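Local structure of excinuclease ABC, subunit A. (Deinococcus radiodurans, 2VF7) at residues A457-G462 / A691-E696; R613-A618 / D699-E704; R625-G630 / L677-R682; R715-G720 / I739-E744; K778-D781 / T785-A788. The protein binds and hydrolyses ATP and binds DNA and zinc, and probably serves in DNA damage recognition as a UvrA-family ABC protein of excision repair. The protein carries 1 engineered substitution. All blocks are in the same frame, centred on the assembly; numbering follows the deposited sequence. Where two conformers were deposited one is given.

All but segment 457-462 belong to the second nucleotide-binding half. Contact 1 joins the two halves near the ADP bound by Gly46 and Gln726, with the Thr693 side chain about 7 Å from the nucleotide; in contact 4, Leu719 comes within about 9 Å of it. These two touch directly, Asp695 N lying 3.2 Å from Gly720 O. Contacts 2 and 3, centres about 12 Å apart, lie in an outlying region away from the nucleotide and share Arg682, while helix 694-700 links contact 2 to contact 1. Contact 5 lies farther along, in the second nucleotide-binding sheet, its centre about 15 Å from that of contact 4 and about 42 Å from that of contact 3, and Lys778 salt-bridges Glu716.

Contact 1 (A457-G462 / A691-E696); sequences AGEKGG and ALTVDE
The carboxylates of Glu459 and Glu696 meet with their planes 74° apart, OE1 of Glu459 lying 3.5 Å from OE1 of Glu696. Above the plane of the Glu696 group stands a backbone N-H: Thr693 N donates to Glu696 OE2 at 2.9 Å, arriving 37° out of that plane yet almost straight at the hydrogen (171°). The two oxygens of Glu696 therefore have different company, OE2 an amide and OE1 another acid. Two negative groups this close would probably repel one another, or one might hold a proton part of the time; since Glu459 has two conformers, the approach need not persist. Thr693 adds its hydroxyl on the same front, OG1 standing 4.2 Å from Glu459 OE1. With CG beside its own backbone N and the chain extended beyond, Glu696 reaches back from the first turn of helix 694-700 to the residue just ahead of it. Replacing Glu696 with an alanine would probably leave the Thr693 amide without this acceptor and the start of the helix freer to shift. On the other side, Glu459 projects from a tight turn in which Gly461 N bonds to Gly458 O at 2.9 Å. That turn belongs to the loop between strands 449-453 and 464-468, the antiparallel edge of the first nucleotide-binding sheet, and is tied down by Asn25, Lys27 and the backbone of Gly46, an ADP-binding residue. Facing it, helix 694-700 of the second half rests on the segment after helix 705-716, through the Asp695 backbone bond to Gly720.

Contact 2 (R613-A618 / D699-E704); sequences RKLFAA and DFFADE
The carboxylate of Glu704 divides its two oxygens, OE1 forming a salt bridge with Arg682 NH2 and OE2 lying 3.9 Å from the methyl CD1 of Leu615 across the contact. Arg682 also bonds to Phe700 O and meets the Phe700 ring in a cation-pi contact, tying Phe700 to Glu704, whereas Tyr681, which packs on Leu615, gives Glu704 OE2 only a weak bond. A chi1 of -10°, nearly eclipsing CG of Glu704 with the backbone N, sets CG at the edge of the Phe701 ring, in its plane; the bend at chi2 (-72°) then turns the carboxylate toward Leu615. No hydrogen bond joins the two segments; what joins them is Leu615. Its CD1 touches Phe701 CE2 at 4.1 Å, meeting the ring obliquely, and the two side chains run past each other in opposite directions. Phe701 is held from behind as well: Phe700 CD1 stands 3.9 Å above the centre of one face of the Phe701 ring, so that one ring presents its edge to the face of the other. Ile707 and Leu711 of helix 705-716 also touch Phe701. The backbone explains the placing of the acid: residues 701 to 704 form a type I beta turn, closed by Glu704 N to Phe701 O at 3.0 Å, with Glu704 at the N-cap position of helix 705-716. It is a compact turn between successive helices, 694-700 and 705-716, against which the last turn of helix 609-617 packs through Leu615.

Contact 3 (R625-G630 / L677-R682); sequences RGYNAG and LEVEYR
Arg625 reaches from an inverse gamma turn centred on Gly626 across to Glu678, and its CB lies over the rim of the Tyr627 ring. The turn is drawn in by a weak bond of Tyr627 N to Arg625 O at 2.9 Å, bringing the two side chains together. CB of Arg625 starts 3.6 Å above one face of that ring. The chain then bends at both chi2 (106°) and chi3 (127°) instead of running straight, which brings NE round to the phenol: NE gives Tyr627 OH a weak bond at 3.3 Å. That hydroxyl has a firmer partner in Glu675 OE2. Tyr627 CE2 lies in the plane of the guanidinium, at its edge. At the tip, NH2 forms a salt bridge with Glu678 OE2 at 3.1 Å; its hydrogen bond is weak, for the angle at the hydrogen is only 128° and the guanidinium and carboxylate planes are 36° apart. The pair lies toward solvent, so its charges probably attract less strongly than buried ones would. The second part of the contact is apolar. Val679 fits against Leu621 and Ala622 of helix 620-624, and the chain between the two segments carries the four zinc-binding cysteines from Cys641 to Cys667. One branch of Val679, CG2, meets the tyrosine in the plane of its ring, 3.7 Å from CE2 of Tyr627.

Contact 4 (R715-G720 / I739-E744); sequences REVGLG and IKLATE
Leu719 and Ile739 make the tight part of this contact: CD1 of Leu719 is pressed to 3.4 Å from CG1 of Ile739, closer than usual for two carbons, and the side chains cross at about a right angle. The CB of Ile739 points away from the other segment, but CG1, beside the backbone N, is placed where the leucine methyl can reach it. Met602 packs on both residues. The rest is looser. Val717 CG1 lies 4.3 Å from Ala742 CB and its CG2 4.4 Å from Leu741 CD2, and the valine sits at a chi1 of 100°, away from a staggered position. Between these two points Gly718 ends helix 705-716 in a Schellman motif, its positive phi letting the chain turn so that Val717 and Leu719 both face helix 733-743. Toward the partly exposed side, polar groups take over: Glu716 pairs with Lys778, Lys740 with Asp590 and Glu744 with Arg585. Inside the second helix, Ile739 O is gripped from opposite faces of its plane, by Thr743 OG1 at 2.7 Å and Thr743 N at 3.1 Å. Helix 733-743 begins within the LSGGE sequence, the ABC signature motif, close to Gln726 and Glu730, which bind ADP. With aliphatic groups alone meeting across the two segments, shape rather than directional bonding fixes how they fit together here.

Contact 5 (K778-D781 / T785-A788); sequences KLVD and TVIA
The last turn of helix 766-781 and the start of strand 785-789 come together at Val780 and Val786, where the backbone has just turned back through a three-residue connection; Val780 CA and Thr785 CA are 6.0 Å apart. One methyl carries the contact from the strand side: CG1 of Val786, which meets Val780 CG2 at 3.4 Å and Leu779 CD1 at 3.8 Å. The first of these is tighter than ordinary carbon packing. Val786 seems to pay for the fit, because its chi1 of 11° nearly eclipses CG1 with the backbone N. Leu779 also takes an uncommon position, CG lying between the backbone N and the carbonyl carbon (chi1 83°), and this swings its end toward the strand. Both helix side chains cross the valine at about a right angle, so its CG1 touches both aliphatic ends at once, with no polar atom involved. Helix 766-781 is the crossover of a beta-alpha-beta unit that runs from strand 753-758 to strand 785-789. The latter lies between strand 753-758, whose Tyr755 touches Leu779 and Leu757 Val786, and strand 525-529, whose Met525 packs on Val780 and Val786, in the parallel part of the second nucleotide-binding sheet.

Contact 1 (A457-G462 / A691-E696)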
# COMPACT_ATOMS: atom_id res chain seq x y z
N ALA A 457 23.44 -19.20 -22.55
CA ALA A 457 23.19 -18.50 -21.29
C ALA A 457 24.03 -17.22 -21.16
O ALA A 457 25.15 -17.15 -21.65
CB ALA A 457 23.43 -19.44 -20.10
N GLY A 458 23.47 -16.21 -20.50
CA GLY A 458 24.22 -14.98 -20.22
C GLY A 458 24.56 -14.09 -21.40
O GLY A 458 23.70 -13.76 -22.21
N GLU A 459 25.82 -13.69 -21.49
CA GLU A 459 26.29 -12.78 -22.53
C GLU A 459 26.17 -13.40 -23.93
O GLU A 459 26.19 -12.69 -24.93
CB GLU A 459 27.74 -12.34 -22.24
CG GLU A 459 28.08 -12.23 -20.74
CD GLU A 459 29.17 -11.21 -20.41
OE1 GLU A 459 30.26 -11.61 -19.94
OE2 GLU A 459 28.93 -10.00 -20.61
N LYS A 460 26.02 -14.73 -23.97
CA LYS A 460 25.86 -15.49 -25.21
C LYS A 460 24.40 -15.86 -25.47
O LYS A 460 24.12 -16.67 -26.33
CB LYS A 460 26.70 -16.76 -25.19
CG LYS A 460 28.19 -16.55 -25.36
CD LYS A 460 28.88 -17.90 -25.43
CE LYS A 460 30.29 -17.82 -25.97
NZ LYS A 460 30.85 -19.18 -26.15
N GLY A 461 23.49 -15.26 -24.71
CA GLY A 461 22.06 -15.42 -24.92
C GLY A 461 21.37 -14.08 -24.97
O GLY A 461 21.94 -13.09 -25.43
N GLY A 462 20.12 -14.03 -24.51
CA GLY A 462 19.40 -12.76 -24.42
C GLY A 462 18.81 -12.24 -25.72
O GLY A 462 18.46 -11.07 -25.81
N ALA A 691 32.60 -8.62 -9.56
CA ALA A 691 31.80 -8.41 -10.77
C ALA A 691 32.08 -9.41 -11.91
O ALA A 691 31.39 -9.42 -12.95
CB ALA A 691 31.97 -6.98 -11.28
N LEU A 692 33.09 -10.26 -11.70
CA LEU A 692 33.53 -11.23 -12.69
C LEU A 692 32.59 -12.42 -12.71
O LEU A 692 32.19 -12.96 -11.67
CB LEU A 692 34.96 -11.69 -12.39
CG LEU A 692 36.18 -11.42 -13.29
CD1 LEU A 692 36.06 -10.21 -14.18
CD2 LEU A 692 37.44 -11.30 -12.45
N THR A 693 32.29 -12.83 -13.94
CA THR A 693 31.55 -14.00 -14.26
C THR A 693 32.39 -15.23 -13.87
O THR A 693 33.62 -15.13 -13.77
CB THR A 693 31.28 -13.93 -15.76
OG1 THR A 693 30.13 -13.10 -16.00
CG2 THR A 693 31.04 -15.28 -16.36
N VAL A 694 31.76 -16.39 -13.65
CA VAL A 694 32.53 -17.61 -13.32
C VAL A 694 33.47 -17.99 -14.47
O VAL A 694 34.62 -18.37 -14.24
CB VAL A 694 31.62 -18.82 -12.84
CG1 VAL A 694 32.40 -20.11 -12.83
CG2 VAL A 694 31.09 -18.57 -11.45
N ASP A 695 32.98 -17.86 -15.70
CA ASP A 695 33.80 -18.00 -16.92
C ASP A 695 35.01 -17.06 -16.99
O ASP A 695 36.09 -17.50 -17.37
CB ASP A 695 32.95 -17.74 -18.16
CG ASP A 695 32.07 -18.90 -18.54
OD1 ASP A 695 31.32 -18.71 -19.53
OD2 ASP A 695 32.12 -19.98 -17.89
N GLU A 696 34.83 -15.77 -16.68
CA GLU A 696 35.92 -14.79 -16.82
C GLU A 696 36.91 -14.93 -15.68
O GLU A 696 38.09 -14.64 -15.84
CB GLU A 696 35.42 -13.34 -16.82
CG GLU A 696 34.33 -12.92 -17.79
CD GLU A 696 33.64 -11.58 -17.37
OE1 GLU A 696 33.24 -10.79 -18.26
OE2 GLU A 696 33.50 -11.31 -16.15

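Contact 2 (R613-A618 / D699-E704)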
# COMPACT_ATOMS: atom_id res chain seq x y z
N ARG A 613 41.43 -12.56 -0.84
CA ARG A 613 41.73 -11.40 0.00
C ARG A 613 43.19 -11.40 0.42
O ARG A 613 43.82 -10.35 0.57
CB ARG A 613 40.84 -11.40 1.23
CG ARG A 613 39.37 -11.38 0.92
CD ARG A 613 38.58 -11.15 2.18
NE ARG A 613 38.46 -12.37 2.98
CZ ARG A 613 39.06 -12.57 4.15
NH1 ARG A 613 39.83 -11.64 4.68
NH2 ARG A 613 38.87 -13.70 4.79
N LYS A 614 43.71 -12.60 0.62
CA LYS A 614 45.15 -12.90 0.76
C LYS A 614 46.01 -12.31 -0.38
O LYS A 614 47.07 -11.75 -0.12
CB LYS A 614 45.29 -14.42 0.83
CG LYS A 614 46.64 -14.95 1.12
CD LYS A 614 46.73 -16.44 0.80
CE LYS A 614 47.11 -16.71 -0.67
NZ LYS A 614 45.92 -16.75 -1.58
N LEU A 615 45.55 -12.42 -1.62
CA LEU A 615 46.30 -11.94 -2.80
C LEU A 615 46.28 -10.44 -2.91
O LEU A 615 47.17 -9.84 -3.52
CB LEU A 615 45.70 -12.51 -4.10
CG LEU A 615 45.73 -14.01 -4.43
CD1 LEU A 615 44.95 -14.34 -5.70
CD2 LEU A 615 47.18 -14.54 -4.52
N PHE A 616 45.23 -9.82 -2.38
CA PHE A 616 45.12 -8.35 -2.33
C PHE A 616 45.99 -7.77 -1.22
O PHE A 616 46.63 -6.75 -1.41
CB PHE A 616 43.65 -7.92 -2.18
CG PHE A 616 42.92 -7.79 -3.51
CD1 PHE A 616 42.32 -8.88 -4.10
CD2 PHE A 616 42.86 -6.56 -4.16
CE1 PHE A 616 41.68 -8.77 -5.34
CE2 PHE A 616 42.23 -6.43 -5.38
CZ PHE A 616 41.62 -7.53 -5.98
N ALA A 617 46.02 -8.44 -0.07
CA ALA A 617 46.82 -8.02 1.07
C ALA A 617 48.33 -8.07 0.82
O ALA A 617 49.11 -7.49 1.58
CB ALA A 617 46.46 -8.85 2.28
N ALA A 618 48.74 -8.78 -0.25
CA ALA A 618 50.16 -8.95 -0.60
C ALA A 618 50.68 -8.00 -1.69
O ALA A 618 51.80 -8.15 -2.17
CB ALA A 618 50.42 -10.39 -1.00
N ASP A 699 39.44 -17.74 -16.45
CA ASP A 699 40.58 -17.16 -17.15
C ASP A 699 41.58 -16.50 -16.19
O ASP A 699 42.76 -16.82 -16.20
CB ASP A 699 40.10 -16.10 -18.13
CG ASP A 699 39.51 -16.69 -19.39
OD1 ASP A 699 40.12 -16.48 -20.45
OD2 ASP A 699 38.45 -17.35 -19.32
N PHE A 700 41.08 -15.57 -15.39
CA PHE A 700 41.92 -14.67 -14.60
C PHE A 700 42.73 -15.38 -13.50
O PHE A 700 43.86 -14.98 -13.20
CB PHE A 700 41.03 -13.54 -14.04
CG PHE A 700 41.79 -12.43 -13.36
CD1 PHE A 700 41.75 -12.29 -11.96
CD2 PHE A 700 42.53 -11.52 -14.11
CE1 PHE A 700 42.46 -11.28 -11.33
CE2 PHE A 700 43.22 -10.50 -13.48
CZ PHE A 700 43.19 -10.38 -12.08
N PHE A 701 42.16 -16.44 -12.93
CA PHE A 701 42.76 -17.18 -11.82
C PHE A 701 43.32 -18.54 -12.21
O PHE A 701 43.53 -19.38 -11.33
CB PHE A 701 41.74 -17.42 -10.72
CG PHE A 701 41.37 -16.19 -9.96
CD1 PHE A 701 40.07 -15.69 -10.02
CD2 PHE A 701 42.32 -15.52 -9.20
CE1 PHE A 701 39.72 -14.54 -9.30
CE2 PHE A 701 41.99 -14.37 -8.49
CZ PHE A 701 40.68 -13.89 -8.54
N ALA A 702 43.53 -18.75 -13.50
CA ALA A 702 44.07 -19.99 -14.05
C ALA A 702 45.25 -20.58 -13.28
O ALA A 702 45.36 -21.79 -13.14
CB ALA A 702 44.47 -19.77 -15.50
N ASP A 703 46.13 -19.71 -12.77
CA ASP A 703 47.35 -20.16 -12.11
C ASP A 703 47.32 -20.06 -10.58
O ASP A 703 48.35 -20.27 -9.92
CB ASP A 703 48.57 -19.43 -12.69
CG ASP A 703 49.00 -20.00 -14.04
OD1 ASP A 703 49.33 -19.21 -14.95
OD2 ASP A 703 49.02 -21.25 -14.18
N GLU A 704 46.15 -19.75 -10.02
CA GLU A 704 45.93 -19.79 -8.57
C GLU A 704 45.09 -21.02 -8.30
O GLU A 704 43.88 -21.01 -8.50
CB GLU A 704 45.19 -18.56 -8.06
CG GLU A 704 45.04 -17.45 -9.07
CD GLU A 704 46.33 -16.75 -9.34
OE1 GLU A 704 46.68 -16.56 -10.52
OE2 GLU A 704 47.01 -16.39 -8.37

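Contact 3 (R625-G630 / L677-R682)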
# COMPACT_ATOMS: atom_id res chain seq x y z
N ARG A 625 50.13 0.82 3.19
CA ARG A 625 49.16 1.06 4.24
C ARG A 625 49.18 -0.18 5.11
O ARG A 625 49.60 -1.25 4.68
CB ARG A 625 47.77 1.24 3.66
CG ARG A 625 47.56 2.47 2.78
CD ARG A 625 47.49 2.07 1.32
NE ARG A 625 46.29 2.55 0.62
CZ ARG A 625 46.18 3.74 0.02
NH1 ARG A 625 47.18 4.62 0.07
NH2 ARG A 625 45.07 4.05 -0.62
N GLY A 626 48.72 -0.07 6.34
CA GLY A 626 48.76 -1.25 7.20
C GLY A 626 47.53 -2.10 7.00
O GLY A 626 46.74 -2.23 7.94
N TYR A 627 47.34 -2.63 5.78
CA TYR A 627 46.16 -3.46 5.44
C TYR A 627 46.50 -4.94 5.56
O TYR A 627 47.60 -5.37 5.15
CB TYR A 627 45.67 -3.27 3.99
CG TYR A 627 45.11 -1.92 3.56
CD1 TYR A 627 44.83 -0.91 4.47
CD2 TYR A 627 44.83 -1.69 2.21
CE1 TYR A 627 44.31 0.32 4.03
CE2 TYR A 627 44.32 -0.48 1.77
CZ TYR A 627 44.05 0.52 2.68
OH TYR A 627 43.54 1.72 2.23
N ASN A 628 45.59 -5.70 6.15
CA ASN A 628 45.65 -7.13 6.05
C ASN A 628 44.48 -7.59 5.19
O ASN A 628 43.73 -6.75 4.67
CB ASN A 628 45.65 -7.78 7.44
CG ASN A 628 44.39 -7.51 8.21
OD1 ASN A 628 44.13 -6.38 8.64
ND2 ASN A 628 43.59 -8.57 8.42
N ALA A 629 44.34 -8.91 5.02
CA ALA A 629 43.32 -9.50 4.17
C ALA A 629 41.93 -9.11 4.66
O ALA A 629 40.97 -9.11 3.88
CB ALA A 629 43.47 -11.02 4.13
N GLY A 630 41.83 -8.82 5.95
CA GLY A 630 40.61 -8.33 6.58
C GLY A 630 40.03 -7.06 5.97
O GLY A 630 38.82 -6.92 5.88
N LEU A 677 39.20 0.48 -2.86
CA LEU A 677 39.07 0.14 -4.29
C LEU A 677 40.20 0.72 -5.13
O LEU A 677 40.32 0.45 -6.33
CB LEU A 677 37.70 0.59 -4.85
CG LEU A 677 36.40 0.09 -4.21
CD1 LEU A 677 35.27 1.07 -4.51
CD2 LEU A 677 36.05 -1.29 -4.70
N GLU A 678 41.03 1.54 -4.47
CA GLU A 678 42.27 2.07 -5.05
C GLU A 678 43.38 1.01 -5.18
O GLU A 678 44.36 1.23 -5.91
CB GLU A 678 42.79 3.25 -4.21
CG GLU A 678 41.92 4.49 -4.26
CD GLU A 678 42.56 5.68 -3.57
OE1 GLU A 678 41.98 6.80 -3.63
OE2 GLU A 678 43.65 5.51 -2.98
N VAL A 679 43.23 -0.10 -4.46
CA VAL A 679 44.20 -1.21 -4.46
C VAL A 679 43.85 -2.22 -5.55
O VAL A 679 42.73 -2.74 -5.60
CB VAL A 679 44.27 -1.93 -3.07
CG1 VAL A 679 45.36 -3.02 -3.07
CG2 VAL A 679 44.49 -0.92 -1.92
N GLU A 680 44.82 -2.49 -6.43
CA GLU A 680 44.61 -3.44 -7.52
C GLU A 680 45.58 -4.62 -7.56
O GLU A 680 46.81 -4.44 -7.53
CB GLU A 680 44.64 -2.72 -8.86
CG GLU A 680 43.60 -1.65 -9.06
CD GLU A 680 43.88 -0.81 -10.30
OE1 GLU A 680 45.02 -0.85 -10.80
OE2 GLU A 680 42.97 -0.12 -10.79
N TYR A 681 45.02 -5.82 -7.62
CA TYR A 681 45.75 -7.05 -7.92
C TYR A 681 45.59 -7.34 -9.41
O TYR A 681 44.47 -7.61 -9.88
CB TYR A 681 45.20 -8.22 -7.09
CG TYR A 681 45.66 -9.60 -7.55
CD1 TYR A 681 46.97 -10.04 -7.35
CD2 TYR A 681 44.77 -10.48 -8.16
CE1 TYR A 681 47.39 -11.31 -7.76
CE2 TYR A 681 45.17 -11.73 -8.57
CZ TYR A 681 46.48 -12.14 -8.37
OH TYR A 681 46.84 -13.39 -8.78
N ARG A 682 46.70 -7.26 -10.13
CA ARG A 682 46.77 -7.48 -11.57
C ARG A 682 45.77 -6.65 -12.37
O ARG A 682 45.05 -7.18 -13.22
CB ARG A 682 46.63 -8.97 -11.92
CG ARG A 682 47.91 -9.79 -11.78
CD ARG A 682 47.74 -11.07 -12.58
NE ARG A 682 47.02 -12.09 -11.83
CZ ARG A 682 46.25 -13.03 -12.38
NH1 ARG A 682 46.06 -13.08 -13.70
NH2 ARG A 682 45.65 -13.93 -11.61

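Contact 4 (R715-G720 / I739-E744)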
# COMPACT_ATOMS: atom_id res chain seq x y z
N ARG A 715 31.73 -24.29 -13.06
CA ARG A 715 31.65 -24.13 -14.50
C ARG A 715 31.10 -25.40 -15.12
O ARG A 715 30.17 -25.35 -15.92
CB ARG A 715 33.02 -23.76 -15.07
CG ARG A 715 32.95 -22.83 -16.25
CD ARG A 715 34.35 -22.35 -16.67
NE ARG A 715 34.46 -22.25 -18.13
CZ ARG A 715 34.69 -23.28 -18.94
NH1 ARG A 715 34.84 -24.51 -18.45
NH2 ARG A 715 34.78 -23.09 -20.25
N GLU A 716 31.67 -26.54 -14.70
CA GLU A 716 31.20 -27.88 -15.07
C GLU A 716 29.70 -28.12 -14.83
O GLU A 716 29.07 -28.93 -15.52
CB GLU A 716 32.00 -28.94 -14.29
CG GLU A 716 33.33 -29.33 -14.92
CD GLU A 716 34.20 -30.21 -14.01
OE1 GLU A 716 34.56 -29.76 -12.90
OE2 GLU A 716 34.53 -31.34 -14.43
N VAL A 717 29.15 -27.43 -13.84
CA VAL A 717 27.79 -27.72 -13.38
C VAL A 717 26.76 -26.76 -14.04
O VAL A 717 25.54 -26.89 -13.86
CB VAL A 717 27.77 -27.77 -11.80
CG1 VAL A 717 27.25 -26.47 -11.16
CG2 VAL A 717 27.03 -28.98 -11.30
N GLY A 718 27.28 -25.82 -14.84
CA GLY A 718 26.48 -24.99 -15.74
C GLY A 718 26.33 -23.52 -15.39
O GLY A 718 25.55 -22.82 -16.05
N LEU A 719 27.07 -23.04 -14.40
CA LEU A 719 26.87 -21.71 -13.85
C LEU A 719 27.91 -20.66 -14.29
O LEU A 719 28.16 -19.72 -13.57
CB LEU A 719 26.82 -21.77 -12.32
CG LEU A 719 25.79 -22.66 -11.62
CD1 LEU A 719 25.94 -22.51 -10.15
CD2 LEU A 719 24.38 -22.31 -12.04
N GLY A 720 28.46 -20.78 -15.48
CA GLY A 720 29.49 -19.88 -15.92
C GLY A 720 29.03 -18.44 -16.06
O GLY A 720 29.84 -17.53 -16.08
N ILE A 739 25.06 -24.64 -6.91
CA ILE A 739 26.20 -24.05 -6.19
C ILE A 739 26.61 -24.95 -5.01
O ILE A 739 27.80 -25.20 -4.79
CB ILE A 739 25.88 -22.60 -5.69
CG1 ILE A 739 25.40 -21.71 -6.84
CG2 ILE A 739 27.06 -21.95 -4.98
CD1 ILE A 739 25.13 -20.26 -6.43
N LYS A 740 25.60 -25.43 -4.28
CA LYS A 740 25.79 -26.30 -3.12
C LYS A 740 26.39 -27.62 -3.54
O LYS A 740 27.23 -28.18 -2.84
CB LYS A 740 24.46 -26.59 -2.43
CG LYS A 740 23.85 -25.42 -1.67
CD LYS A 740 22.40 -25.75 -1.42
CE LYS A 740 21.62 -24.54 -1.06
NZ LYS A 740 21.51 -24.41 0.41
N LEU A 741 25.93 -28.13 -4.68
CA LEU A 741 26.44 -29.35 -5.28
C LEU A 741 27.91 -29.21 -5.67
O LEU A 741 28.69 -30.11 -5.39
CB LEU A 741 25.62 -29.71 -6.52
CG LEU A 741 25.80 -31.08 -7.19
CD1 LEU A 741 25.74 -32.21 -6.17
CD2 LEU A 741 24.74 -31.27 -8.29
N ALA A 742 28.27 -28.10 -6.30
CA ALA A 742 29.64 -27.88 -6.78
C ALA A 742 30.61 -27.76 -5.62
O ALA A 742 31.75 -28.24 -5.70
CB ALA A 742 29.72 -26.66 -7.68
N THR A 743 30.14 -27.15 -4.53
CA THR A 743 30.90 -27.05 -3.28
C THR A 743 31.22 -28.44 -2.75
O THR A 743 32.28 -28.66 -2.17
CB THR A 743 30.14 -26.22 -2.23
OG1 THR A 743 29.66 -25.01 -2.83
CG2 THR A 743 31.04 -25.85 -1.06
N GLU A 744 30.30 -29.39 -2.97
CA GLU A 744 30.49 -30.79 -2.54
C GLU A 744 31.04 -31.74 -3.62
O GLU A 744 31.21 -32.92 -3.36
CB GLU A 744 29.17 -31.36 -2.02
CG GLU A 744 28.73 -30.80 -0.69
CD GLU A 744 29.75 -31.03 0.39
OE1 GLU A 744 30.36 -32.13 0.42
OE2 GLU A 744 29.94 -30.12 1.21

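Contact 5 (K778-D781 / T785-A788)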
# COMPACT_ATOMS: atom_id res chain seq x y z
N LYS A 778 30.14 -38.75 -12.50
CA LYS A 778 31.47 -38.59 -11.90
C LYS A 778 31.50 -38.95 -10.43
O LYS A 778 32.34 -39.74 -10.01
CB LYS A 778 32.01 -37.16 -12.10
CG LYS A 778 32.71 -36.99 -13.44
CD LYS A 778 33.63 -35.79 -13.47
CE LYS A 778 32.99 -34.60 -14.17
NZ LYS A 778 34.04 -33.66 -14.72
N LEU A 779 30.58 -38.40 -9.65
CA LEU A 779 30.62 -38.61 -8.20
C LEU A 779 30.21 -40.04 -7.76
O LEU A 779 30.55 -40.47 -6.65
CB LEU A 779 29.90 -37.47 -7.45
CG LEU A 779 28.39 -37.44 -7.24
CD1 LEU A 779 28.07 -38.30 -6.03
CD2 LEU A 779 27.90 -36.03 -7.01
N VAL A 780 29.51 -40.78 -8.62
CA VAL A 780 29.21 -42.20 -8.38
C VAL A 780 30.41 -43.08 -8.76
O VAL A 780 30.66 -44.13 -8.15
CB VAL A 780 27.92 -42.65 -9.15
CG1 VAL A 780 27.63 -44.12 -8.92
CG2 VAL A 780 26.72 -41.82 -8.72
N ASP A 781 31.15 -42.65 -9.79
CA ASP A 781 32.45 -43.24 -10.13
C ASP A 781 33.43 -43.15 -8.96
O ASP A 781 34.31 -44.00 -8.81
CB ASP A 781 33.06 -42.54 -11.34
CG ASP A 781 32.42 -42.95 -12.64
OD1 ASP A 781 31.87 -44.08 -12.71
OD2 ASP A 781 32.47 -42.14 -13.60
N THR A 785 27.03 -42.60 -3.22
CA THR A 785 25.68 -43.00 -3.59
C THR A 785 24.76 -41.77 -3.66
O THR A 785 24.62 -41.02 -2.69
CB THR A 785 25.13 -44.19 -2.73
OG1 THR A 785 24.07 -43.76 -1.86
CG2 THR A 785 26.23 -44.85 -1.91
N VAL A 786 24.18 -41.53 -4.84
CA VAL A 786 23.19 -40.47 -4.96
C VAL A 786 21.78 -41.05 -4.99
O VAL A 786 21.49 -41.99 -5.73
CB VAL A 786 23.53 -39.37 -6.07
CG1 VAL A 786 24.70 -39.77 -6.98
CG2 VAL A 786 22.28 -38.93 -6.87
N ILE A 787 20.95 -40.51 -4.10
CA ILE A 787 19.53 -40.81 -4.07
C ILE A 787 18.84 -39.50 -4.36
O ILE A 787 19.03 -38.52 -3.65
CB ILE A 787 19.09 -41.34 -2.70
CG1 ILE A 787 19.89 -42.60 -2.36
CG2 ILE A 787 17.58 -41.62 -2.71
CD1 ILE A 787 19.74 -43.06 -0.95
N ALA A 788 18.05 -39.48 -5.42
CA ALA A 788 17.46 -38.25 -5.91
C ALA A 788 15.97 -38.47 -6.03
O ALA A 788 15.54 -39.33 -6.78
CB ALA A 788 18.03 -37.94 -7.25